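Local coordinates for protein Nsp15 (Middle East respiratory syndrome-related coronavirus, PDB 5YVD) that probably cleaves viral RNA on the 3' side of uridylates, as a hexameric coronavirus endoribonuclease of the EndoU family, at residues D216-K221 and V232-F237. Residues are numbered along the deposited sequence; the frame is centred on the assembly and turned at random.
Sequences DVFIKK and VVYGDF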
loop_
_atom_site.group_PDB
_atom_site.type_symbol
_atom_site.label_atom_id
_atom_site.label_comp_id
_atom_site.label_asym_id
_atom_site.label_seq_id
_atom_site.Cartn_x
_atom_site.Cartn_y
_atom_site.Cartn_z
ATOM N N ASP A 216 41.406 13.656 -34.157
ATOM C CA ASP A 216 42.399 13.371 -35.199
ATOM C C ASP A 216 43.858 13.388 -34.662
ATOM O O ASP A 216 44.686 12.569 -35.075
ATOM C CB ASP A 216 42.226 14.331 -36.380
ATOM C CG ASP A 216 42.978 13.873 -37.602
ATOM O OD1 ASP A 216 42.613 12.818 -38.173
ATOM O OD2 ASP A 216 43.944 14.566 -37.991
ATOM N N VAL A 217 44.129 14.292 -33.715
ATOM C CA VAL A 217 45.454 14.425 -33.094
ATOM C C VAL A 217 45.798 13.217 -32.193
ATOM O O VAL A 217 46.962 12.829 -32.050
ATOM C CB VAL A 217 45.524 15.740 -32.274
ATOM C CG1 VAL A 217 46.810 15.844 -31.476
ATOM C CG2 VAL A 217 45.379 16.944 -33.191
ATOM N N PHE A 218 44.779 12.640 -31.576
ATOM C CA PHE A 218 44.956 11.540 -30.645
ATOM C C PHE A 218 45.145 10.227 -31.425
ATOM O O PHE A 218 46.099 9.468 -31.176
ATOM C CB PHE A 218 43.747 11.479 -29.691
ATOM C CG PHE A 218 43.819 10.365 -28.668
ATOM C CD1 PHE A 218 44.317 10.603 -27.399
ATOM C CD2 PHE A 218 43.363 9.095 -28.978
ATOM C CE1 PHE A 218 44.390 9.596 -26.464
ATOM C CE2 PHE A 218 43.431 8.075 -28.062
ATOM C CZ PHE A 218 43.950 8.323 -26.796
ATOM N N ILE A 219 44.237 9.960 -32.363
ATOM C CA ILE A 219 44.333 8.783 -33.203
ATOM C C ILE A 219 45.751 8.650 -33.756
ATOM O O ILE A 219 46.353 7.561 -33.710
ATOM C CB ILE A 219 43.278 8.796 -34.351
ATOM C CG1 ILE A 219 41.878 8.506 -33.789
ATOM C CG2 ILE A 219 43.594 7.733 -35.400
ATOM C CD1 ILE A 219 40.757 8.656 -34.786
ATOM N N LYS A 220 46.290 9.765 -34.246
ATOM C CA LYS A 220 47.616 9.765 -34.861
ATOM C C LYS A 220 48.757 9.691 -33.848
ATOM O O LYS A 220 49.762 9.033 -34.107
ATOM C CB LYS A 220 47.777 10.970 -35.786
ATOM C CG LYS A 220 46.882 10.881 -37.016
ATOM C CD LYS A 220 46.778 12.216 -37.743
ATOM C CE LYS A 220 45.931 12.078 -39.004
ATOM N NZ LYS A 220 45.756 13.371 -39.735
ATOM N N LYS A 221 48.617 10.346 -32.699
ATOM C CA LYS A 221 49.620 10.216 -31.649
ATOM C C LYS A 221 49.864 8.778 -31.180
ATOM O O LYS A 221 51.005 8.412 -30.850
ATOM C CB LYS A 221 49.228 11.039 -30.445
ATOM C CG LYS A 221 50.087 10.792 -29.218
ATOM C CD LYS A 221 50.107 12.002 -28.300
ATOM C CE LYS A 221 50.831 11.668 -27.003
ATOM N NZ LYS A 221 50.923 12.845 -26.104
ATOM N N VAL A 232 34.167 3.435 -32.517
ATOM C CA VAL A 232 34.110 2.593 -31.339
ATOM C C VAL A 232 34.155 3.417 -30.047
ATOM O O VAL A 232 33.327 3.251 -29.155
ATOM C CB VAL A 232 35.243 1.530 -31.364
ATOM C CG1 VAL A 232 35.225 0.706 -30.099
ATOM C CG2 VAL A 232 35.100 0.601 -32.557
ATOM N N VAL A 233 35.118 4.314 -29.945
ATOM C CA VAL A 233 35.340 5.030 -28.694
ATOM C C VAL A 233 34.678 6.415 -28.679
ATOM O O VAL A 233 33.857 6.714 -27.807
ATOM C CB VAL A 233 36.835 5.155 -28.411
ATOM C CG1 VAL A 233 37.063 5.624 -26.982
ATOM C CG2 VAL A 233 37.508 3.800 -28.636
ATOM N N TYR A 234 35.006 7.252 -29.650
ATOM C CA TYR A 234 34.436 8.602 -29.698
ATOM C C TYR A 234 32.944 8.574 -29.865
ATOM O O TYR A 234 32.242 9.400 -29.284
ATOM C CB TYR A 234 35.058 9.396 -30.805
ATOM C CG TYR A 234 36.459 9.772 -30.477
ATOM C CD1 TYR A 234 36.716 10.860 -29.646
ATOM C CD2 TYR A 234 37.532 9.039 -30.965
ATOM C CE1 TYR A 234 38.006 11.230 -29.322
ATOM C CE2 TYR A 234 38.820 9.398 -30.650
ATOM C CZ TYR A 234 39.049 10.494 -29.828
ATOM O OH TYR A 234 40.327 10.861 -29.501
ATOM N N GLY A 235 32.471 7.603 -30.646
ATOM C CA GLY A 235 31.050 7.459 -30.959
ATOM C C GLY A 235 30.730 8.226 -32.218
ATOM O O GLY A 235 31.325 9.254 -32.483
ATOM N N ASP A 236 29.795 7.694 -32.999
ATOM C CA ASP A 236 29.252 8.334 -34.193
ATOM C C ASP A 236 27.772 8.694 -33.945
ATOM O O ASP A 236 26.932 7.810 -33.693
ATOM C CB ASP A 236 29.380 7.366 -35.346
ATOM C CG ASP A 236 28.864 7.908 -36.631
ATOM O OD1 ASP A 236 28.346 9.048 -36.696
ATOM O OD2 ASP A 236 28.983 7.143 -37.601
ATOM N N PHE A 237 27.486 9.997 -34.011
ATOM C CA PHE A 237 26.164 10.567 -33.762
ATOM C C PHE A 237 25.584 11.205 -35.026
ATOM O O PHE A 237 24.645 12.002 -34.935
ATOM C CB PHE A 237 26.275 11.604 -32.635
ATOM C CG PHE A 237 27.084 11.113 -31.471
ATOM C CD1 PHE A 237 26.469 10.413 -30.431
ATOM C CD2 PHE A 237 28.460 11.278 -31.447
ATOM C CE1 PHE A 237 27.214 9.907 -29.378
ATOM C CE2 PHE A 237 29.209 10.781 -30.400
ATOM C CZ PHE A 237 28.589 10.092 -29.363
#
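Tyr234 lays its phenol end against Phe218, the OH lying 3.5 Å from Phe218 CB, with CG and CD2 of the same residue nearly as close. The phenol thus meets the root and one ortho corner of the phenylalanine, an oblique approach, and no hydrogen bond joins 216-221 to 232-237. Two torsions bring the groups together. In Tyr234, CG stands opposite the carbonyl carbon (chi1 -72°), which directs the ring toward helix 215-221; Phe218 has CG opposite its own backbone N (chi1 -180°), carrying its ring past the phenol toward the helix 205-212. Ile219, one residue on, adds a looser touch from its CG1, 4.5 Å from Tyr234 CE2.

The example illustrates how one long aromatic side chain can bridge two short helices whose backbones stay well apart: the nearest alpha carbons, those of Ile219 and Tyr234, are 10.5 Å from each other. Phe210, on helix 205-212, joins both rings, meeting that of Phe218 edge-to-face and also touching that of Tyr234. On the outer side of its helix, Lys220 NZ reaches back one turn to Asp216 OD2, a 2.8 Å salt bridge on the syn side of the carboxylate.

After Tyr234 the helix gives way at Gly235, which has a positive phi of 91°, and the chain runs on extended through Asp236. What results is aromatic packing of two consecutive short helices, 215-221 and 229-234, on the helix 205-212, within the C-terminal EndoU endoribonuclease domain, where short helices pack together ahead of its strands in the sequence.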